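Local structure of nitrite oxidoreductase subunit B (Kuenenia stuttgartiensis, 7B04) at residues Arg11-Pro16 and Ile116-Lys121; Gln25-Phe30 and Asn278-Leu283; Arg267-Leu272 and Gln349-Glu354. The protein binds three [4Fe-4S] clusters and one [3Fe-4S] cluster and probably relays electrons through them within the nitrite oxidoreductase complex. One frame throughout, in Å; residues are numbered along the deposited sequence.

Contacts 2 and 3 are neighbours, their centres about 7 Å apart, because strands 25-31 and 267-272 lie side by side in one mixed sheet. Two probable hydrogen bonds join them, Gln25 O to Leu272 N at 2.7 Å and Ala27 O to Gly270 N at 2.9 Å. Arg267 of contact 3 lines a [4Fe-4S] pocket, while the Gln269 side chain comes within about 7 Å of another such cluster. Contact 1 stands apart, its centre about 26 Å from that of contact 2 and about 31 Å from that of contact 3. It is close to a cluster of its own: the Phe117 side chain is about 7 Å from a bound [4Fe-4S] cluster.

Contact 1 of 3, residues Arg11-Pro16 and Ile116-Lys121; sequences RRMEYP and IFEVAK
Arg11 and Glu118 carry the charged part of this contact, reaching toward each other tip to tip. With CG of Glu118 anti to its carbonyl carbon (chi1 -58°), the chain runs extended beyond it and carries the carboxylate to Arg11. NH1 of Arg11 gives a salt bridge to OE2 of Glu118 at 2.7 Å, with the oxygen almost in the guanidinium plane and using its syn lone pair. The bond is bent, and the two flat groups are turned 49° apart. Arg11 NE donates to the carbonyl of Tyr111, a second partner for the guanidinium. A weak bond from Glu14 N to Glu118 OE2, at 3.4 Å, adds a backbone donor.

Among the aromatic contacts, the edge of Tyr15 meets the face of Phe117 in a T-shaped pair, ring centroids 5.0 Å apart and planes at 88°. Tyr15 CD1 stands over the centre of the Phe117 ring, and Ile116 CG1 covers the opposite face. Met13 SD approaches Phe117 CD2 obliquely at 4.2 Å, a Met-aromatic contact. Tyr15 also packs on Leu41 of the neighbouring subunit A.

Aliphatic packing completes the set: the Glu14 and Lys121 side chains cross at about a right angle, CG of Glu14 3.7 Å from CD of Lys121. Helix 116-123 is thus pinned to strand 11-14 by one charge pair and by ring packing, and Arg11 probably helps keep Glu118 ionised.

Contact 2 of 3, residues Gln25-Phe30 and Asn278-Leu283; sequences QFAAVF and NPITWL
Ala27, Val29, Ile280 and Leu283 meet here through aliphatic carbons alone, while Phe26, Phe30 and Asn278 turn their flat groups to other neighbours. The Phe30 ring takes the guanidinium of Arg267 in a cation-pi contact and meets the Tyr305 ring nearly perpendicularly. CB of Phe26 points away from the helix, and its ring meets that of His177 and touches Gln269. The Asn278 amide works at the helix end: its OD1 accepts from Ile280 N at 3.2 Å, with the donor lying well above the carbonyl plane. Asn278 occupies the N-cap position of helix 279-286, and this is its capping bond.

Strand 25-31, in the 4Fe-4S ferredoxin-type region, lies in a mixed sheet between strands 267-272 and 303-306, and the helix packs across it with the two short axes 8.6 Å apart at 64°. Side chains alternate along the strand: Ala27 and Val29 point to the helix, Ala28 the other way, touching Met259, its side chain about 9 Å from a bound [4Fe-4S] cluster.

Ile280 bridges both inward residues. Its CG2, anti to the backbone N, touches Ala27 CB at 4.1 Å, while its CD1 reaches Val29 CG2, also at 4.1 Å, the two side chains running antiparallel past one another. One turn on, CD1 of Leu283 sits against both Val29 methyls, at 4.1 Å from CG1, with Leu338 and Val341 of helix 336-342 also packing on Leu283.

Contact 3 of 3, residues Arg267-Leu272 and Gln349-Glu354; sequences RLQGFL and QTIVYE. With SF4 (iron/sulfur cluster), chain B.
Tyr353 meets Phe271 at the start of a classic beta bulge, where Tyr353 and Glu354 both face Phe383 of strand 371-383. With CG anti to the carbonyl carbon (chi1 -66°), the tyrosine ring runs out beside Phe271. Beyond CB, CD1 skirts Phe271 CD2 at 4.2 Å, and CE1 comes to 3.4 Å from that same CD2. CZ lies next to Phe271 CE2, and the OH ends 3.2 Å from this CE2, at the edge of the phenyl ring. The rings therefore touch rim to rim, planes 22° apart. Ile351 CG2 sits over one face of the tyrosine, toward its rim, and also touches Gly270 CA at 3.9 Å. An alanine at Tyr353 would probably open a gap beside Phe271 CD2 and CE2 and uncover Ile351 CG2.

Deeper in, Ile351 CD1 packs on Gln269 NE2, whose amide donates to Gly270 O; Gln269 OE1 accepts from Thr256 N, beside a cluster site. At the far end of the strand, Arg267 NH1 lies 3.5 Å from sulfur S1 of a [4Fe-4S] cluster. One water joins the two backbones, accepting from Phe271 N and donating to Val352 O at 2.7 Å.

Contact 1 of 3, residues Arg11-Pro16 and Ile116-Lys121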
loop_
_atom_site.group_PDB
_atom_site.type_symbol
_atom_site.label_atom_id
_atom_site.label_comp_id
_atom_site.label_asym_id
_atom_site.label_seq_id
_atom_site.Cartn_x
_atom_site.Cartn_y
_atom_site.Cartn_z
ATOM N N ARG A 11 -15.093 -36.247 13.076
ATOM C CA ARG A 11 -14.479 -37.391 13.726
ATOM C C ARG A 11 -14.163 -36.985 15.157
ATOM O O ARG A 11 -14.208 -35.805 15.508
ATOM C CB ARG A 11 -13.233 -37.830 12.929
ATOM C CG ARG A 11 -12.130 -38.573 13.683
ATOM C CD ARG A 11 -11.144 -39.246 12.734
ATOM N NE ARG A 11 -10.213 -38.304 12.115
ATOM C CZ ARG A 11 -9.146 -37.796 12.725
ATOM N NH1 ARG A 11 -8.872 -38.126 13.979
ATOM N NH2 ARG A 11 -8.353 -36.952 12.078
ATOM N N ARG A 12 -13.888 -37.971 16.001
ATOM C CA ARG A 12 -13.403 -37.717 17.348
ATOM C C ARG A 12 -11.879 -37.709 17.325
ATOM O O ARG A 12 -11.256 -38.572 16.697
ATOM C CB ARG A 12 -13.971 -38.736 18.340
ATOM C CG ARG A 12 -15.372 -38.317 18.772
ATOM C CD ARG A 12 -16.082 -39.344 19.628
ATOM N NE ARG A 12 -15.480 -39.472 20.950
ATOM C CZ ARG A 12 -15.700 -38.637 21.961
ATOM N NH1 ARG A 12 -16.512 -37.596 21.812
ATOM N NH2 ARG A 12 -15.102 -38.843 23.125
ATOM N N MET A 13 -11.290 -36.758 18.046
ATOM C CA MET A 13 -9.889 -36.386 17.924
ATOM C C MET A 13 -9.165 -36.567 19.251
ATOM O O MET A 13 -9.779 -36.585 20.319
ATOM C CB MET A 13 -9.777 -34.931 17.464
ATOM C CG MET A 13 -8.379 -34.472 17.133
ATOM S SD MET A 13 -8.297 -32.707 17.455
ATOM C CE MET A 13 -9.539 -32.191 16.331
ATOM N N GLU A 14 -7.843 -36.700 19.176
ATOM C CA GLU A 14 -7.013 -36.855 20.366
ATOM C C GLU A 14 -6.513 -35.490 20.825
ATOM O O GLU A 14 -5.856 -34.775 20.060
ATOM C CB GLU A 14 -5.834 -37.785 20.093
ATOM C CG GLU A 14 -4.960 -38.046 21.321
ATOM C CD GLU A 14 -5.558 -39.099 22.248
ATOM O OE1 GLU A 14 -5.305 -39.039 23.470
ATOM O OE2 GLU A 14 -6.259 -40.003 21.745
ATOM N N TYR A 15 -6.804 -35.149 22.077
ATOM C CA TYR A 15 -6.401 -33.895 22.698
ATOM C C TYR A 15 -6.042 -34.153 24.158
ATOM O O TYR A 15 -6.590 -35.076 24.781
ATOM C CB TYR A 15 -7.511 -32.832 22.606
ATOM C CG TYR A 15 -6.976 -31.432 22.688
ATOM C CD1 TYR A 15 -6.031 -30.976 21.775
ATOM C CD2 TYR A 15 -7.374 -30.577 23.700
ATOM C CE1 TYR A 15 -5.511 -29.696 21.863
ATOM C CE2 TYR A 15 -6.861 -29.291 23.792
ATOM C CZ TYR A 15 -5.931 -28.855 22.872
ATOM O OH TYR A 15 -5.426 -27.578 22.969
ATOM N N PRO A 16 -5.088 -33.382 24.713
ATOM C CA PRO A 16 -4.740 -33.568 26.137
ATOM C C PRO A 16 -5.884 -33.303 27.103
ATOM O O PRO A 16 -5.952 -33.951 28.160
ATOM C CB PRO A 16 -3.601 -32.561 26.339
ATOM C CG PRO A 16 -3.002 -32.439 24.983
ATOM C CD PRO A 16 -4.153 -32.457 24.046
ATOM N N ILE A 116 -2.073 -33.079 13.929
ATOM C CA ILE A 116 -0.751 -32.819 14.494
ATOM C C ILE A 116 -0.612 -33.461 15.869
ATOM O O ILE A 116 0.490 -33.849 16.274
ATOM C CB ILE A 116 -0.476 -31.303 14.547
ATOM C CG1 ILE A 116 -1.494 -30.596 15.444
ATOM C CG2 ILE A 116 -0.495 -30.710 13.147
ATOM C CD1 ILE A 116 -1.066 -29.212 15.878
ATOM N N PHE A 117 -1.719 -33.585 16.604
ATOM C CA PHE A 117 -1.683 -34.274 17.889
ATOM C C PHE A 117 -1.540 -35.779 17.702
ATOM O O PHE A 117 -0.751 -36.426 18.402
ATOM C CB PHE A 117 -2.939 -33.943 18.694
ATOM C CG PHE A 117 -3.260 -32.477 18.742
ATOM C CD1 PHE A 117 -2.576 -31.632 19.600
ATOM C CD2 PHE A 117 -4.242 -31.943 17.924
ATOM C CE1 PHE A 117 -2.868 -30.280 19.644
ATOM C CE2 PHE A 117 -4.539 -30.593 17.963
ATOM C CZ PHE A 117 -3.851 -29.761 18.824
ATOM N N GLU A 118 -2.296 -36.352 16.763
ATOM C CA GLU A 118 -2.279 -37.797 16.566
ATOM C C GLU A 118 -1.012 -38.272 15.866
ATOM O O GLU A 118 -0.571 -39.404 16.102
ATOM C CB GLU A 118 -3.516 -38.228 15.776
ATOM C CG GLU A 118 -4.827 -37.832 16.441
ATOM C CD GLU A 118 -6.022 -37.981 15.520
ATOM O OE1 GLU A 118 -5.821 -38.259 14.318
ATOM O OE2 GLU A 118 -7.164 -37.818 16.000
ATOM N N VAL A 119 -0.415 -37.443 15.005
ATOM C CA VAL A 119 0.890 -37.784 14.443
ATOM C C VAL A 119 1.924 -37.884 15.556
ATOM O O VAL A 119 2.751 -38.803 15.581
ATOM C CB VAL A 119 1.307 -36.757 13.373
ATOM C CG1 VAL A 119 2.780 -36.915 13.026
ATOM C CG2 VAL A 119 0.458 -36.913 12.126
ATOM N N ALA A 120 1.886 -36.938 16.500
ATOM C CA ALA A 120 2.809 -36.969 17.629
ATOM C C ALA A 120 2.584 -38.206 18.488
ATOM O O ALA A 120 3.536 -38.787 19.021
ATOM C CB ALA A 120 2.649 -35.701 18.465
ATOM N N LYS A 121 1.325 -38.619 18.634
ATOM C CA LYS A 121 1.007 -39.774 19.467
ATOM C C LYS A 121 1.480 -41.073 18.822
ATOM O O LYS A 121 2.079 -41.924 19.490
ATOM C CB LYS A 121 -0.497 -39.819 19.738
ATOM C CG LYS A 121 -0.902 -40.789 20.832
ATOM C CD LYS A 121 -2.383 -40.670 21.147
ATOM C CE LYS A 121 -2.832 -41.765 22.098
ATOM N NZ LYS A 121 -1.677 -42.467 22.725
#

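Contact 2 of 3, residues Gln25-Phe30 and Asn278-Leu283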
loop_
_atom_site.group_PDB
_atom_site.type_symbol
_atom_site.label_atom_id
_atom_site.label_comp_id
_atom_site.label_asym_id
_atom_site.label_seq_id
_atom_site.Cartn_x
_atom_site.Cartn_y
_atom_site.Cartn_z
ATOM N N GLN A 25 -18.510 -18.922 20.330
ATOM C CA GLN A 25 -17.119 -18.871 19.895
ATOM C C GLN A 25 -16.876 -17.657 19.012
ATOM O O GLN A 25 -17.585 -17.449 18.021
ATOM C CB GLN A 25 -16.738 -20.144 19.133
ATOM C CG GLN A 25 -15.339 -20.108 18.537
ATOM C CD GLN A 25 -14.252 -20.174 19.593
ATOM O OE1 GLN A 25 -14.352 -20.932 20.558
ATOM N NE2 GLN A 25 -13.204 -19.379 19.413
ATOM N N PHE A 26 -15.863 -16.869 19.372
ATOM C CA PHE A 26 -15.399 -15.770 18.534
ATOM C C PHE A 26 -15.037 -16.294 17.154
ATOM O O PHE A 26 -14.151 -17.143 17.015
ATOM C CB PHE A 26 -14.193 -15.084 19.188
ATOM C CG PHE A 26 -13.518 -14.058 18.319
ATOM C CD1 PHE A 26 -12.466 -14.409 17.486
ATOM C CD2 PHE A 26 -13.929 -12.741 18.340
ATOM C CE1 PHE A 26 -11.847 -13.462 16.688
ATOM C CE2 PHE A 26 -13.309 -11.796 17.548
ATOM C CZ PHE A 26 -12.272 -12.154 16.721
ATOM N N ALA A 27 -15.720 -15.785 16.135
ATOM C CA ALA A 27 -15.550 -16.296 14.786
ATOM C C ALA A 27 -15.748 -15.163 13.793
ATOM O O ALA A 27 -16.321 -14.118 14.114
ATOM C CB ALA A 27 -16.523 -17.445 14.493
ATOM N N ALA A 28 -15.260 -15.386 12.575
ATOM C CA ALA A 28 -15.363 -14.389 11.522
ATOM C C ALA A 28 -15.373 -15.090 10.173
ATOM O O ALA A 28 -14.891 -16.217 10.029
ATOM C CB ALA A 28 -14.215 -13.374 11.594
ATOM N N VAL A 29 -15.931 -14.401 9.180
ATOM C CA VAL A 29 -16.016 -14.900 7.813
ATOM C C VAL A 29 -15.255 -13.943 6.909
ATOM O O VAL A 29 -15.519 -12.736 6.916
ATOM C CB VAL A 29 -17.478 -15.037 7.352
ATOM C CG1 VAL A 29 -17.543 -15.299 5.856
ATOM C CG2 VAL A 29 -18.177 -16.140 8.132
ATOM N N PHE A 30 -14.323 -14.481 6.124
ATOM C CA PHE A 30 -13.514 -13.691 5.202
ATOM C C PHE A 30 -13.915 -14.050 3.778
ATOM O O PHE A 30 -13.791 -15.210 3.370
ATOM C CB PHE A 30 -12.016 -13.951 5.399
ATOM C CG PHE A 30 -11.462 -13.476 6.720
ATOM C CD1 PHE A 30 -12.283 -12.970 7.712
ATOM C CD2 PHE A 30 -10.099 -13.539 6.964
ATOM C CE1 PHE A 30 -11.760 -12.544 8.914
ATOM C CE2 PHE A 30 -9.571 -13.112 8.165
ATOM C CZ PHE A 30 -10.403 -12.613 9.140
ATOM N N ASN A 278 -28.201 -15.555 13.185
ATOM C CA ASN A 278 -26.922 -14.868 13.303
ATOM C C ASN A 278 -26.192 -14.959 11.968
ATOM O O ASN A 278 -25.972 -16.070 11.472
ATOM C CB ASN A 278 -26.092 -15.508 14.415
ATOM C CG ASN A 278 -24.783 -14.781 14.683
ATOM O OD1 ASN A 278 -24.424 -13.828 13.996
ATOM N ND2 ASN A 278 -24.059 -15.240 15.698
ATOM N N PRO A 279 -25.818 -13.835 11.347
ATOM C CA PRO A 279 -25.150 -13.920 10.036
ATOM C C PRO A 279 -23.863 -14.727 10.061
ATOM O O PRO A 279 -23.497 -15.319 9.040
ATOM C CB PRO A 279 -24.888 -12.450 9.678
ATOM C CG PRO A 279 -24.973 -11.710 10.978
ATOM C CD PRO A 279 -26.014 -12.439 11.771
ATOM N N ILE A 280 -23.171 -14.780 11.199
ATOM C CA ILE A 280 -21.983 -15.620 11.304
ATOM C C ILE A 280 -22.367 -17.095 11.260
ATOM O O ILE A 280 -21.859 -17.863 10.435
ATOM C CB ILE A 280 -21.197 -15.276 12.582
ATOM C CG1 ILE A 280 -20.526 -13.910 12.434
ATOM C CG2 ILE A 280 -20.162 -16.342 12.879
ATOM C CD1 ILE A 280 -19.513 -13.851 11.315
ATOM N N THR A 281 -23.278 -17.510 12.145
ATOM C CA THR A 281 -23.696 -18.907 12.196
ATOM C C THR A 281 -24.385 -19.340 10.907
ATOM O O THR A 281 -24.250 -20.496 10.489
ATOM C CB THR A 281 -24.621 -19.128 13.395
ATOM O OG1 THR A 281 -23.988 -18.639 14.586
ATOM C CG2 THR A 281 -24.940 -20.609 13.569
ATOM N N TRP A 282 -25.122 -18.431 10.266
ATOM C CA TRP A 282 -25.807 -18.769 9.022
ATOM C C TRP A 282 -24.810 -19.111 7.920
ATOM O O TRP A 282 -24.967 -20.115 7.215
ATOM C CB TRP A 282 -26.709 -17.608 8.596
ATOM C CG TRP A 282 -27.581 -17.911 7.417
ATOM C CD1 TRP A 282 -28.668 -18.735 7.390
ATOM C CD2 TRP A 282 -27.443 -17.387 6.090
ATOM N NE1 TRP A 282 -29.214 -18.760 6.130
ATOM C CE2 TRP A 282 -28.481 -17.941 5.313
ATOM C CE3 TRP A 282 -26.544 -16.505 5.483
ATOM C CZ2 TRP A 282 -28.642 -17.641 3.961
ATOM C CZ3 TRP A 282 -26.705 -16.209 4.141
ATOM C CH2 TRP A 282 -27.747 -16.775 3.396
ATOM N N LEU A 283 -23.778 -18.282 7.756
ATOM C CA LEU A 283 -22.813 -18.485 6.678
ATOM C C LEU A 283 -21.995 -19.758 6.871
ATOM O O LEU A 283 -21.648 -20.430 5.893
ATOM C CB LEU A 283 -21.888 -17.274 6.574
ATOM C CG LEU A 283 -22.550 -15.970 6.134
ATOM C CD1 LEU A 283 -21.574 -14.807 6.217
ATOM C CD2 LEU A 283 -23.103 -16.113 4.734
#

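Contact 3 of 3, residues Arg267-Leu272 and Gln349-Glu354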
loop_
_atom_site.group_PDB
_atom_site.type_symbol
_atom_site.label_atom_id
_atom_site.label_comp_id
_atom_site.label_asym_id
_atom_site.label_seq_id
_atom_site.Cartn_x
_atom_site.Cartn_y
_atom_site.Cartn_z
ATOM N N ARG A 267 -14.523 -9.103 5.482
ATOM C CA ARG A 267 -14.565 -9.813 6.755
ATOM C C ARG A 267 -15.708 -9.293 7.614
ATOM O O ARG A 267 -15.896 -8.078 7.745
ATOM C CB ARG A 267 -13.235 -9.726 7.505
ATOM C CG ARG A 267 -12.695 -8.358 7.646
ATOM C CD ARG A 267 -11.386 -8.330 8.411
ATOM N NE ARG A 267 -10.335 -9.178 7.862
ATOM C CZ ARG A 267 -9.100 -9.223 8.354
ATOM N NH1 ARG A 267 -8.189 -10.016 7.809
ATOM N NH2 ARG A 267 -8.778 -8.472 9.400
ATOM N N LEU A 268 -16.466 -10.220 8.190
ATOM C CA LEU A 268 -17.507 -9.933 9.169
ATOM C C LEU A 268 -17.194 -10.730 10.425
ATOM O O LEU A 268 -17.026 -11.952 10.360
ATOM C CB LEU A 268 -18.891 -10.297 8.630
ATOM C CG LEU A 268 -20.080 -10.005 9.548
ATOM C CD1 LEU A 268 -20.421 -8.525 9.524
ATOM C CD2 LEU A 268 -21.284 -10.849 9.154
ATOM N N GLN A 269 -17.105 -10.044 11.560
ATOM C CA GLN A 269 -16.723 -10.667 12.819
ATOM C C GLN A 269 -17.910 -10.704 13.770
ATOM O O GLN A 269 -18.634 -9.712 13.912
ATOM C CB GLN A 269 -15.565 -9.907 13.466
ATOM C CG GLN A 269 -14.932 -10.630 14.635
ATOM C CD GLN A 269 -15.320 -10.022 15.967
ATOM O OE1 GLN A 269 -14.804 -8.978 16.359
ATOM N NE2 GLN A 269 -16.222 -10.688 16.680
ATOM N N GLY A 270 -18.094 -11.849 14.421
ATOM C CA GLY A 270 -19.169 -12.045 15.372
ATOM C C GLY A 270 -18.910 -13.231 16.277
ATOM O O GLY A 270 -17.783 -13.432 16.737
ATOM N N PHE A 271 -19.947 -14.021 16.550
ATOM C CA PHE A 271 -19.800 -15.229 17.345
ATOM C C PHE A 271 -20.561 -16.373 16.691
ATOM O O PHE A 271 -21.575 -16.162 16.019
ATOM C CB PHE A 271 -20.300 -15.021 18.779
ATOM C CG PHE A 271 -19.589 -13.921 19.508
ATOM C CD1 PHE A 271 -18.323 -14.123 20.030
ATOM C CD2 PHE A 271 -20.184 -12.682 19.667
ATOM C CE1 PHE A 271 -17.665 -13.109 20.703
ATOM C CE2 PHE A 271 -19.535 -11.665 20.337
ATOM C CZ PHE A 271 -18.273 -11.878 20.856
ATOM N N LEU A 272 -20.059 -17.589 16.896
ATOM C CA LEU A 272 -20.752 -18.802 16.466
ATOM C C LEU A 272 -21.796 -19.164 17.515
ATOM O O LEU A 272 -21.471 -19.714 18.570
ATOM C CB LEU A 272 -19.763 -19.940 16.250
ATOM C CG LEU A 272 -19.294 -20.145 14.808
ATOM C CD1 LEU A 272 -18.241 -21.239 14.733
ATOM C CD2 LEU A 272 -20.475 -20.468 13.909
ATOM N N GLN A 349 -19.053 -0.825 12.872
ATOM C CA GLN A 349 -18.021 -1.411 13.719
ATOM C C GLN A 349 -18.595 -2.188 14.895
ATOM O O GLN A 349 -17.851 -2.917 15.558
ATOM C CB GLN A 349 -17.057 -0.332 14.225
ATOM C CG GLN A 349 -17.700 0.995 14.564
ATOM C CD GLN A 349 -16.703 2.135 14.551
ATOM O OE1 GLN A 349 -15.510 1.929 14.326
ATOM N NE2 GLN A 349 -17.185 3.348 14.798
ATOM N N THR A 350 -19.888 -2.046 15.172
ATOM C CA THR A 350 -20.511 -2.772 16.268
ATOM C C THR A 350 -20.853 -4.186 15.815
ATOM O O THR A 350 -21.317 -4.397 14.691
ATOM C CB THR A 350 -21.778 -2.050 16.733
ATOM O OG1 THR A 350 -21.458 -0.700 17.094
ATOM C CG2 THR A 350 -22.397 -2.758 17.929
ATOM N N ILE A 351 -20.621 -5.158 16.697
ATOM C CA ILE A 351 -20.905 -6.546 16.358
ATOM C C ILE A 351 -22.410 -6.741 16.243
ATOM O O ILE A 351 -23.181 -6.280 17.094
ATOM C CB ILE A 351 -20.299 -7.496 17.402
ATOM C CG1 ILE A 351 -18.776 -7.377 17.416
ATOM C CG2 ILE A 351 -20.705 -8.935 17.118
ATOM C CD1 ILE A 351 -18.116 -8.120 18.556
ATOM N N VAL A 352 -22.832 -7.430 15.187
ATOM C CA VAL A 352 -24.235 -7.717 14.921
ATOM C C VAL A 352 -24.485 -9.185 15.229
ATOM O O VAL A 352 -23.802 -10.062 14.685
ATOM C CB VAL A 352 -24.618 -7.387 13.469
ATOM C CG1 VAL A 352 -25.980 -7.959 13.156
ATOM C CG2 VAL A 352 -24.593 -5.886 13.237
ATOM N N TYR A 353 -25.460 -9.451 16.095
ATOM C CA TYR A 353 -25.764 -10.813 16.517
ATOM C C TYR A 353 -26.892 -11.458 15.729
ATOM O O TYR A 353 -26.945 -12.690 15.648
ATOM C CB TYR A 353 -26.118 -10.837 18.007
ATOM C CG TYR A 353 -24.954 -10.483 18.898
ATOM C CD1 TYR A 353 -24.182 -11.474 19.485
ATOM C CD2 TYR A 353 -24.617 -9.159 19.138
ATOM C CE1 TYR A 353 -23.113 -11.154 20.296
ATOM C CE2 TYR A 353 -23.550 -8.830 19.946
ATOM C CZ TYR A 353 -22.800 -9.833 20.522
ATOM O OH TYR A 353 -21.734 -9.519 21.330
ATOM N N GLU A 354 -27.794 -10.668 15.151
ATOM C CA GLU A 354 -28.880 -11.204 14.347
ATOM C C GLU A 354 -29.132 -10.292 13.154
ATOM O O GLU A 354 -28.939 -9.075 13.233
ATOM C CB GLU A 354 -30.152 -11.335 15.197
ATOM C CG GLU A 354 -31.163 -12.338 14.704
ATOM C CD GLU A 354 -31.966 -12.952 15.838
ATOM O OE1 GLU A 354 -31.623 -12.703 17.013
ATOM O OE2 GLU A 354 -32.941 -13.681 15.558
HETATM FE FE1 SF4 B . -7.342 -5.382 2.699
HETATM FE FE2 SF4 B . -6.883 -6.928 4.912
HETATM FE FE3 SF4 B . -7.750 -8.086 2.586
HETATM FE FE4 SF4 B . -9.445 -6.505 4.044
HETATM S S1 SF4 B . -8.530 -8.491 4.691
HETATM S S2 SF4 B . -9.133 -6.460 1.786
HETATM S S3 SF4 B . -7.989 -4.937 4.839
HETATM S S4 SF4 B . -5.766 -7.012 2.926
HETATM O O HOH W 1 -22.564 -12.370 15.439
#